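Local coordinates for probable ribosomal RNA small subunit methyltransferase from Thermus thermophilus, a protein that probably methylates 16S ribosomal RNA of the small ribosomal subunit, with S-adenosyl-L-methionine as the methyl donor, in two crystal structures: PDB 2ZWV (chain A, 2.00 Å), residues Tyr198-Leu203 and Ala242-Leu247; PDB 2ZUL (chain B, 1.80 Å), residues Tyr198-Leu203 and Ala242-Leu247. Both blocks share one frame: the second was fitted to the first on N, CA, C and O of the twelve residues, RMSD 0.07 Å. Numbering follows each deposited sequence.

Structure 1 (2ZWV); sequences YTFHHL and AGYGAL. With SAH (S-adenosyl-L-homocysteine), chain C.
In the Rossmann-like methyltransferase domain, the glycine-rich loop between strand 236-240 and helix 248-253 packs through Tyr-244 against Phe-200 and His-202 of strand 196-202, part of a two-stranded hairpin; the three rings form an aromatic cluster. Tyr-244 CE1 lies over one face of the Phe-200 ring, the planes inclined at 58°, and Phe-200 CD1 comes within 3.6 Å of Tyr-244 CD1. At its edge Phe-200 CE1 meets Gly-245 O at 3.3 Å. With CG between the backbone N and the carbonyl carbon (chi1 57°), the Tyr-244 ring also takes His-202 CD2 over one face, while its OH is hydrogen-bonded to Ser-208 O. Water 1 joins the backbones, 2.9 Å from His-201 N and 2.9 Å from Tyr-244 O. The loop lines the SAH site: Ala-246 CB is 3.3 Å from SAH O, and Gly-243 CA 3.5 Å from SAH O3'.

Structure 2 (2ZUL); sequences YTFHHL and AGYGAL. With SAM (S-adenosylmethionine), chain D.
The cofactor-binding glycine-rich loop presents Tyr-244 to Phe-200 and His-202, the three rings forming an aromatic cluster. Tyr-244 CE1 sits above one face of the Phe-200 ring; the planes make 58°, and Phe-200 CD1 approaches Tyr-244 CD1 to 3.6 Å. Phe-200 CE1 meets Gly-245 O at the ring edge, 3.4 Å away. Tyr-244 holds CG between its backbone N and carbonyl carbon (chi1 59°), which brings one face of its ring to His-202 CD2, and its OH is hydrogen-bonded to Ser-208 O. Water 2 joins the two backbones, 3.0 Å from His-201 N and 2.8 Å from Tyr-244 O. On the ligand side, Ala-246 CB stands 3.3 Å from SAM O, and Gly-243 CA lies 3.6 Å from SAM O3', a hydroxyl oxygen of the ribose.

How the two compare
From structure 1 to structure 2 the bound group changes from SAH to SAM, the same skeleton with one methyl carbon more: SAM CE appears on the sulfur, SAM SD, where SAH has a thioether. Within the two segments no shift answers it. All comparable CA atoms coincide within the error, and so does the side chain of Leu-247(A), at the amino-acid end of the ligand, with that of Leu-247(B). Either ligand touches the same four residues, Ala-242(A), Gly-243(A), Ala-246(A) and Leu-247(A) or their counterparts. The contact of Ala-246(A) CB with SAH O, 3.3 Å, returns as 3.3 Å between Ala-246(B) CB and SAM O. Farther from the ligand, the side chains of Phe-200(A), His-202(A) and Tyr-244(A) coincide within the error with those of their counterparts in chain B, and water 2 stands where water 1 was. The position of the new methyl is consistent with the stillness of the two segments. Gly-243(B) CA is 6.1 Å from SAM SD but 7.8 Å from SAM CE, so the added carbon projects from the side of the sulfur turned away from the loop and reaches neither segment. The exchange also adds a formal positive charge: SAM SD is a sulfonium, in place of the neutral thioether sulfur of SAH.

Structure 1 (2ZWV)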
loop_
_atom_site.group_PDB
_atom_site.type_symbol
_atom_site.label_atom_id
_atom_site.label_comp_id
_atom_site.label_asym_id
_atom_site.label_seq_id
_atom_site.Cartn_x
_atom_site.Cartn_y
_atom_site.Cartn_z
ATOM N N TYR A 198 4.952 7.079 -22.725
ATOM C CA TYR A 198 4.589 7.518 -21.381
ATOM C C TYR A 198 5.839 7.615 -20.520
ATOM O O TYR A 198 6.803 6.885 -20.731
ATOM C CB TYR A 198 3.642 6.509 -20.724
ATOM C CG TYR A 198 2.303 6.345 -21.401
ATOM C CD1 TYR A 198 1.250 7.223 -21.135
ATOM C CD2 TYR A 198 2.085 5.308 -22.310
ATOM C CE1 TYR A 198 0.013 7.070 -21.756
ATOM C CE2 TYR A 198 0.856 5.149 -22.936
ATOM C CZ TYR A 198 -0.175 6.030 -22.655
ATOM O OH TYR A 198 -1.390 5.873 -23.280
ATOM N N THR A 199 5.815 8.518 -19.548
ATOM C CA THR A 199 6.930 8.679 -18.624
ATOM C C THR A 199 6.336 8.546 -17.231
ATOM O O THR A 199 5.667 9.454 -16.742
ATOM C CB THR A 199 7.598 10.058 -18.764
ATOM O OG1 THR A 199 8.113 10.207 -20.093
ATOM C CG2 THR A 199 8.739 10.199 -17.762
ATOM N N PHE A 200 6.575 7.403 -16.602
ATOM C CA PHE A 200 6.049 7.143 -15.273
ATOM C C PHE A 200 6.966 7.663 -14.176
ATOM O O PHE A 200 8.188 7.570 -14.277
ATOM C CB PHE A 200 5.820 5.639 -15.099
ATOM C CG PHE A 200 4.697 5.094 -15.939
ATOM C CD1 PHE A 200 3.370 5.327 -15.586
ATOM C CD2 PHE A 200 4.964 4.363 -17.092
ATOM C CE1 PHE A 200 2.327 4.840 -16.367
ATOM C CE2 PHE A 200 3.927 3.872 -17.883
ATOM C CZ PHE A 200 2.606 4.110 -17.520
ATOM N N HIS A 201 6.361 8.215 -13.130
ATOM C CA HIS A 201 7.104 8.742 -11.991
ATOM C C HIS A 201 6.612 8.038 -10.734
ATOM O O HIS A 201 5.407 7.861 -10.551
ATOM C CB HIS A 201 6.877 10.252 -11.844
ATOM C CG HIS A 201 7.484 11.064 -12.944
ATOM N ND1 HIS A 201 6.976 11.081 -14.226
ATOM C CD2 HIS A 201 8.555 11.893 -12.953
ATOM C CE1 HIS A 201 7.709 11.884 -14.976
ATOM N NE2 HIS A 201 8.673 12.388 -14.228
ATOM N N HIS A 202 7.535 7.631 -9.869
ATOM C CA HIS A 202 7.139 6.943 -8.649
ATOM C C HIS A 202 8.141 7.040 -7.507
ATOM O O HIS A 202 9.345 7.202 -7.717
ATOM C CB HIS A 202 6.841 5.469 -8.959
ATOM C CG HIS A 202 8.011 4.717 -9.515
ATOM N ND1 HIS A 202 9.052 4.273 -8.729
ATOM C CD2 HIS A 202 8.302 4.327 -10.779
ATOM C CE1 HIS A 202 9.934 3.641 -9.485
ATOM N NE2 HIS A 202 9.503 3.663 -10.734
ATOM N N LEU A 203 7.610 6.948 -6.291
ATOM C CA LEU A 203 8.392 7.001 -5.066
ATOM C C LEU A 203 8.756 5.568 -4.681
ATOM O O LEU A 203 8.381 4.619 -5.370
ATOM C CB LEU A 203 7.560 7.650 -3.951
ATOM C CG LEU A 203 7.294 9.154 -4.057
ATOM C CD1 LEU A 203 6.097 9.535 -3.198
ATOM C CD2 LEU A 203 8.533 9.918 -3.614
ATOM N N ALA A 242 -4.655 1.100 -8.461
ATOM C CA ALA A 242 -4.009 1.847 -9.535
ATOM C C ALA A 242 -2.491 1.941 -9.529
ATOM O O ALA A 242 -1.887 2.093 -10.589
ATOM C CB ALA A 242 -4.607 3.251 -9.604
ATOM N N GLY A 243 -1.867 1.860 -8.359
ATOM C CA GLY A 243 -0.414 1.962 -8.303
ATOM C C GLY A 243 0.025 3.310 -8.854
ATOM O O GLY A 243 -0.645 4.315 -8.621
ATOM N N TYR A 244 1.132 3.352 -9.592
ATOM C CA TYR A 244 1.587 4.620 -10.152
ATOM C C TYR A 244 0.930 4.953 -11.489
ATOM O O TYR A 244 1.306 5.927 -12.143
ATOM C CB TYR A 244 3.118 4.648 -10.279
ATOM C CG TYR A 244 3.730 3.536 -11.105
ATOM C CD1 TYR A 244 3.578 3.501 -12.492
ATOM C CD2 TYR A 244 4.483 2.531 -10.499
ATOM C CE1 TYR A 244 4.163 2.491 -13.254
ATOM C CE2 TYR A 244 5.070 1.518 -11.250
ATOM C CZ TYR A 244 4.907 1.506 -12.626
ATOM O OH TYR A 244 5.497 0.510 -13.368
ATOM N N GLY A 245 -0.041 4.138 -11.898
ATOM C CA GLY A 245 -0.764 4.415 -13.128
ATOM C C GLY A 245 -0.505 3.603 -14.383
ATOM O O GLY A 245 -0.800 4.072 -15.482
ATOM N N ALA A 246 0.027 2.393 -14.244
ATOM C CA ALA A 246 0.295 1.562 -15.417
ATOM C C ALA A 246 -0.951 1.426 -16.291
ATOM O O ALA A 246 -0.869 1.509 -17.515
ATOM C CB ALA A 246 0.789 0.181 -14.986
ATOM N N LEU A 247 -2.103 1.221 -15.654
ATOM C CA LEU A 247 -3.367 1.079 -16.376
ATOM C C LEU A 247 -4.102 2.414 -16.466
ATOM O O LEU A 247 -4.727 2.725 -17.482
ATOM C CB LEU A 247 -4.275 0.067 -15.669
ATOM C CG LEU A 247 -3.743 -1.346 -15.411
ATOM C CD1 LEU A 247 -4.826 -2.158 -14.709
ATOM C CD2 LEU A 247 -3.343 -2.011 -16.724
HETATM N N SAH C . -2.521 -1.410 -11.167
HETATM C CA SAH C . -1.072 -1.248 -10.972
HETATM C CB SAH C . -0.643 -1.933 -9.674
HETATM C CG SAH C . -0.706 -3.317 -9.560
HETATM S SD SAH C . -0.209 -4.111 -8.080
HETATM C C SAH C . -0.333 -1.879 -12.153
HETATM O O SAH C . 0.902 -1.666 -12.229
HETATM O OXT SAH C . -1.007 -2.559 -12.950
HETATM C "C5'" SAH C . -1.717 -3.959 -7.055
HETATM C "C4'" SAH C . -1.987 -2.532 -6.570
HETATM O "O4'" SAH C . -3.100 -2.587 -5.659
HETATM C "C3'" SAH C . -0.793 -2.013 -5.764
HETATM O "O3'" SAH C . -0.627 -0.611 -5.990
HETATM C "C2'" SAH C . -1.252 -2.251 -4.327
HETATM O "O2'" SAH C . -0.599 -1.320 -3.461
HETATM C "C1'" SAH C . -2.709 -1.829 -4.503
HETATM N N9 SAH C . -3.525 -2.182 -3.317
HETATM C C8 SAH C . -3.215 -3.094 -2.396
HETATM N N7 SAH C . -4.174 -3.135 -1.471
HETATM C C5 SAH C . -5.098 -2.245 -1.805
HETATM C C6 SAH C . -6.307 -1.840 -1.241
HETATM N N6 SAH C . -6.729 -2.373 -0.098
HETATM N N1 SAH C . -7.021 -0.892 -1.855
HETATM C C2 SAH C . -6.597 -0.337 -2.980
HETATM N N3 SAH C . -5.459 -0.690 -3.542
HETATM C C4 SAH C . -4.686 -1.640 -2.983
HETATM O O HOH W 1 3.603 7.693 -12.567
#

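Structure 2 (2ZUL)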
loop_
_atom_site.group_PDB
_atom_site.type_symbol
_atom_site.label_atom_id
_atom_site.label_comp_id
_atom_site.label_asym_id
_atom_site.label_seq_id
_atom_site.Cartn_x
_atom_site.Cartn_y
_atom_site.Cartn_z
ATOM N N TYR B 198 4.914 7.077 -22.657
ATOM C CA TYR B 198 4.553 7.566 -21.331
ATOM C C TYR B 198 5.800 7.618 -20.468
ATOM O O TYR B 198 6.727 6.827 -20.651
ATOM C CB TYR B 198 3.559 6.621 -20.648
ATOM C CG TYR B 198 2.253 6.430 -21.372
ATOM C CD1 TYR B 198 1.161 7.264 -21.120
ATOM C CD2 TYR B 198 2.107 5.416 -22.317
ATOM C CE1 TYR B 198 -0.046 7.086 -21.796
ATOM C CE2 TYR B 198 0.911 5.234 -23.000
ATOM C CZ TYR B 198 -0.161 6.068 -22.736
ATOM O OH TYR B 198 -1.341 5.880 -23.420
ATOM N N THR B 199 5.824 8.555 -19.528
ATOM C CA THR B 199 6.936 8.659 -18.597
ATOM C C THR B 199 6.296 8.524 -17.227
ATOM O O THR B 199 5.569 9.410 -16.779
ATOM C CB THR B 199 7.664 10.011 -18.695
ATOM O OG1 THR B 199 8.226 10.153 -20.002
ATOM C CG2 THR B 199 8.790 10.084 -17.667
ATOM N N PHE B 200 6.547 7.392 -16.582
ATOM C CA PHE B 200 5.988 7.124 -15.270
ATOM C C PHE B 200 6.902 7.658 -14.178
ATOM O O PHE B 200 8.126 7.638 -14.313
ATOM C CB PHE B 200 5.770 5.618 -15.105
ATOM C CG PHE B 200 4.699 5.063 -16.010
ATOM C CD1 PHE B 200 3.353 5.301 -15.741
ATOM C CD2 PHE B 200 5.037 4.330 -17.143
ATOM C CE1 PHE B 200 2.358 4.818 -16.588
ATOM C CE2 PHE B 200 4.052 3.839 -18.000
ATOM C CZ PHE B 200 2.705 4.085 -17.721
ATOM N N HIS B 201 6.296 8.153 -13.106
ATOM C CA HIS B 201 7.044 8.697 -11.982
ATOM C C HIS B 201 6.612 7.980 -10.716
ATOM O O HIS B 201 5.423 7.747 -10.512
ATOM C CB HIS B 201 6.771 10.192 -11.830
ATOM C CG HIS B 201 7.373 11.037 -12.911
ATOM N ND1 HIS B 201 6.875 11.073 -14.195
ATOM C CD2 HIS B 201 8.430 11.883 -12.893
ATOM C CE1 HIS B 201 7.597 11.908 -14.922
ATOM N NE2 HIS B 201 8.548 12.413 -14.156
ATOM N N HIS B 202 7.566 7.626 -9.863
ATOM C CA HIS B 202 7.202 6.937 -8.640
ATOM C C HIS B 202 8.200 7.060 -7.501
ATOM O O HIS B 202 9.400 7.265 -7.710
ATOM C CB HIS B 202 6.921 5.454 -8.935
ATOM C CG HIS B 202 8.100 4.700 -9.467
ATOM N ND1 HIS B 202 9.207 4.406 -8.699
ATOM C CD2 HIS B 202 8.340 4.170 -10.690
ATOM C CE1 HIS B 202 10.077 3.727 -9.426
ATOM N NE2 HIS B 202 9.576 3.571 -10.639
ATOM N N LEU B 203 7.662 6.945 -6.292
ATOM C CA LEU B 203 8.421 7.009 -5.055
ATOM C C LEU B 203 8.774 5.572 -4.681
ATOM O O LEU B 203 8.395 4.633 -5.380
ATOM C CB LEU B 203 7.555 7.645 -3.955
ATOM C CG LEU B 203 7.270 9.148 -4.070
ATOM C CD1 LEU B 203 6.107 9.544 -3.165
ATOM C CD2 LEU B 203 8.527 9.926 -3.693
ATOM N N ALA B 242 -4.670 1.139 -8.416
ATOM C CA ALA B 242 -4.032 1.858 -9.514
ATOM C C ALA B 242 -2.516 1.993 -9.520
ATOM O O ALA B 242 -1.932 2.199 -10.581
ATOM C CB ALA B 242 -4.665 3.242 -9.654
ATOM N N GLY B 243 -1.880 1.898 -8.354
ATOM C CA GLY B 243 -0.431 2.027 -8.302
ATOM C C GLY B 243 0.022 3.352 -8.887
ATOM O O GLY B 243 -0.655 4.364 -8.713
ATOM N N TYR B 244 1.159 3.364 -9.579
ATOM C CA TYR B 244 1.626 4.608 -10.174
ATOM C C TYR B 244 0.941 4.919 -11.506
ATOM O O TYR B 244 1.294 5.885 -12.178
ATOM C CB TYR B 244 3.157 4.610 -10.326
ATOM C CG TYR B 244 3.732 3.507 -11.180
ATOM C CD1 TYR B 244 3.580 3.514 -12.567
ATOM C CD2 TYR B 244 4.453 2.464 -10.599
ATOM C CE1 TYR B 244 4.137 2.506 -13.354
ATOM C CE2 TYR B 244 5.013 1.457 -11.373
ATOM C CZ TYR B 244 4.851 1.483 -12.748
ATOM O OH TYR B 244 5.402 0.478 -13.511
ATOM N N GLY B 245 -0.031 4.090 -11.887
ATOM C CA GLY B 245 -0.792 4.343 -13.103
ATOM C C GLY B 245 -0.500 3.578 -14.382
ATOM O O GLY B 245 -0.779 4.090 -15.472
ATOM N N ALA B 246 0.035 2.365 -14.271
ATOM C CA ALA B 246 0.342 1.562 -15.456
ATOM C C ALA B 246 -0.895 1.405 -16.334
ATOM O O ALA B 246 -0.799 1.418 -17.563
ATOM C CB ALA B 246 0.868 0.192 -15.043
ATOM N N LEU B 247 -2.054 1.258 -15.699
ATOM C CA LEU B 247 -3.316 1.113 -16.420
ATOM C C LEU B 247 -4.041 2.452 -16.509
ATOM O O LEU B 247 -4.676 2.766 -17.515
ATOM C CB LEU B 247 -4.231 0.114 -15.704
ATOM C CG LEU B 247 -3.707 -1.301 -15.450
ATOM C CD1 LEU B 247 -4.775 -2.111 -14.738
ATOM C CD2 LEU B 247 -3.335 -1.958 -16.778
HETATM N N SAM D . -2.472 -1.175 -11.299
HETATM C CA SAM D . -1.029 -1.099 -11.033
HETATM C C SAM D . -0.265 -1.771 -12.175
HETATM O O SAM D . 0.970 -1.586 -12.219
HETATM O OXT SAM D . -0.932 -2.457 -12.980
HETATM C CB SAM D . -0.706 -1.805 -9.711
HETATM C CG SAM D . -0.733 -3.192 -9.636
HETATM S SD SAM D . -0.359 -4.016 -8.136
HETATM C CE SAM D . -0.206 -5.761 -8.449
HETATM C "C5'" SAM D . -1.773 -3.996 -6.974
HETATM C "C4'" SAM D . -2.081 -2.610 -6.400
HETATM O "O4'" SAM D . -3.146 -2.752 -5.443
HETATM C "C3'" SAM D . -0.877 -2.056 -5.632
HETATM O "O3'" SAM D . -0.672 -0.682 -5.972
HETATM C "C2'" SAM D . -1.329 -2.168 -4.176
HETATM O "O2'" SAM D . -0.727 -1.117 -3.415
HETATM C "C1'" SAM D . -2.813 -1.861 -4.369
HETATM N N9 SAM D . -3.604 -2.188 -3.160
HETATM C C8 SAM D . -3.278 -3.076 -2.222
HETATM N N7 SAM D . -4.228 -3.110 -1.291
HETATM C C5 SAM D . -5.170 -2.240 -1.638
HETATM C C6 SAM D . -6.374 -1.839 -1.072
HETATM N N6 SAM D . -6.783 -2.359 0.081
HETATM N N1 SAM D . -7.106 -0.906 -1.699
HETATM C C2 SAM D . -6.696 -0.368 -2.835
HETATM N N3 SAM D . -5.556 -0.722 -3.400
HETATM C C4 SAM D . -4.774 -1.651 -2.831
HETATM O O HOH W 2 3.390 7.771 -12.554
#